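Side-chain contact in MOBA relate protein (Mycobacterium sp., PDB 2WAW), which is of unknown function but carries a MobA-like nucleotidyltransferase domain of the GT-A clan, so it probably transfers a nucleotide to an acceptor: residues 14-17 with 22-25. Residues are numbered along the deposited sequence; the frame is centred on the assembly and turned at random. Where two conformers were deposited one is given.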
loop_
_atom_site.group_PDB
_atom_site.type_symbol
_atom_site.label_atom_id
_atom_site.label_comp_id
_atom_site.label_asym_id
_atom_site.label_seq_id
_atom_site.Cartn_x
_atom_site.Cartn_y
_atom_site.Cartn_z
ATOM N N GLY A 14 -7.246 -9.373 2.146
ATOM C CA GLY A 14 -8.461 -9.169 2.937
ATOM C C GLY A 14 -9.135 -7.817 2.821
ATOM O O GLY A 14 -9.097 -7.186 1.755
ATOM N N TYR A 15 -9.799 -7.411 3.912
ATOM C CA TYR A 15 -10.526 -6.147 4.027
ATOM C C TYR A 15 -11.614 -6.004 2.964
ATOM O O TYR A 15 -11.908 -4.883 2.533
ATOM C CB TYR A 15 -9.568 -4.939 4.004
ATOM C CG TYR A 15 -8.558 -4.923 5.127
ATOM C CD1 TYR A 15 -7.235 -5.328 4.921
ATOM C CD2 TYR A 15 -8.921 -4.470 6.397
ATOM C CE1 TYR A 15 -6.305 -5.291 5.963
ATOM C CE2 TYR A 15 -8.007 -4.438 7.433
ATOM C CZ TYR A 15 -6.706 -4.849 7.214
ATOM O OH TYR A 15 -5.805 -4.799 8.267
ATOM N N SER A 16 -12.270 -7.113 2.610
ATOM C CA SER A 16 -13.269 -7.143 1.528
ATOM C C SER A 16 -14.662 -7.618 1.946
ATOM O O SER A 16 -15.552 -7.716 1.108
ATOM C CB SER A 16 -12.792 -8.046 0.378
ATOM O OG SER A 16 -11.797 -7.432 -0.411
ATOM N N ARG A 17 -14.862 -7.934 3.225
ATOM C CA ARG A 17 -16.148 -8.539 3.650
ATOM C C ARG A 17 -17.376 -7.682 3.384
ATOM O O ARG A 17 -18.449 -8.213 3.050
ATOM C CB ARG A 17 -16.119 -9.017 5.116
ATOM C CG ARG A 17 -15.191 -10.177 5.321
ATOM C CD ARG A 17 -15.393 -10.751 6.681
ATOM N NE ARG A 17 -14.384 -11.764 6.990
ATOM C CZ ARG A 17 -14.532 -12.697 7.916
ATOM N NH1 ARG A 17 -15.648 -12.774 8.627
ATOM N NH2 ARG A 17 -13.550 -13.552 8.129
ATOM N N PRO A 22 -14.331 -10.017 -3.828
ATOM C CA PRO A 22 -12.952 -9.521 -3.643
ATOM C C PRO A 22 -12.758 -8.123 -4.252
ATOM O O PRO A 22 -12.885 -7.954 -5.468
ATOM C CB PRO A 22 -12.100 -10.580 -4.363
ATOM C CG PRO A 22 -12.982 -11.839 -4.398
ATOM C CD PRO A 22 -14.354 -11.245 -4.651
ATOM N N LYS A 23 -12.485 -7.118 -3.421
ATOM C CA LYS A 23 -12.373 -5.754 -3.946
ATOM C C LYS A 23 -11.218 -5.603 -4.948
ATOM O O LYS A 23 -11.269 -4.749 -5.829
ATOM C CB LYS A 23 -12.256 -4.721 -2.818
ATOM C CG LYS A 23 -10.951 -4.758 -2.037
ATOM C CD LYS A 23 -11.151 -3.854 -0.810
ATOM C CE LYS A 23 -9.985 -3.849 0.104
ATOM N NZ LYS A 23 -10.272 -2.932 1.239
ATOM N N GLN A 24 -10.197 -6.448 -4.798
ATOM C CA GLN A 24 -9.010 -6.435 -5.662
ATOM C C GLN A 24 -9.415 -6.573 -7.137
ATOM O O GLN A 24 -8.749 -6.034 -8.024
ATOM C CB GLN A 24 -8.045 -7.589 -5.264
ATOM C CG GLN A 24 -7.463 -7.513 -3.821
ATOM C CD GLN A 24 -8.415 -7.993 -2.710
ATOM O OE1 GLN A 24 -8.135 -7.822 -1.499
ATOM N NE2 GLN A 24 -9.541 -8.580 -3.103
ATOM N N LEU A 25 -10.505 -7.274 -7.368
ATOM C CA LEU A 25 -10.960 -7.603 -8.707
ATOM C C LEU A 25 -12.063 -6.711 -9.266
ATOM O O LEU A 25 -12.448 -6.884 -10.359
ATOM C CB LEU A 25 -11.357 -9.090 -8.792
ATOM C CG LEU A 25 -10.271 -10.078 -8.404
ATOM C CD1 LEU A 25 -10.775 -11.410 -8.262
ATOM C CD2 LEU A 25 -9.123 -10.061 -9.372
#
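Ser-16 and Pro-22 bring the two segments closest in backbone terms, their CA atoms lying 5.7 Å apart; 14-17 is irregular, with positive phi at Gly-14 and Tyr-15, while 23-25 makes a short 3-10 turn. Two hydrogen bonds join the segments, and Lys-23 is the donor in both. Its backbone N reaches Ser-16 OG at 3.1 Å, and the N-H...O angle of 170° makes this bond nearly straight. The hydroxyl, set beside its own backbone N and anti to the carbonyl carbon (chi1 -76°), is thereby brought onto the first residue of the turn. It also lies against the side chain of Lys-23, with OG 3.2 Å from CG. Beyond CG the lysine chain is fully extended and runs past Ser-16 to the carbonyl of Tyr-15, where NZ donates to O at 2.9 Å. The donor stands above the carbonyl plane, 41° out of it, so the bond misses the lone-pair directions. On the way, CE passes 3.8 Å from Gly-14 O, and NZ ends 3.5 Å from Tyr-15 CB, at the root of the aromatic side chain. A further hydrogen bond from NZ to Val-182 O ties the loop to another part of the chain; Asp-105 adds a long, weak ion pair. Both segments belong to the loop from strand 6-12 of the central sheet to strand 27-28, which carries the family's glycine-rich signature (Gly-14, Ser-16, Pro-22, Lys-23), consistent with the nucleotide-binding loop of relatives; helix 57-63 packs against Pro-22 and Gln-24, and Tyr-15 makes a cation-pi contact with Lys-156, just before helix 158-163.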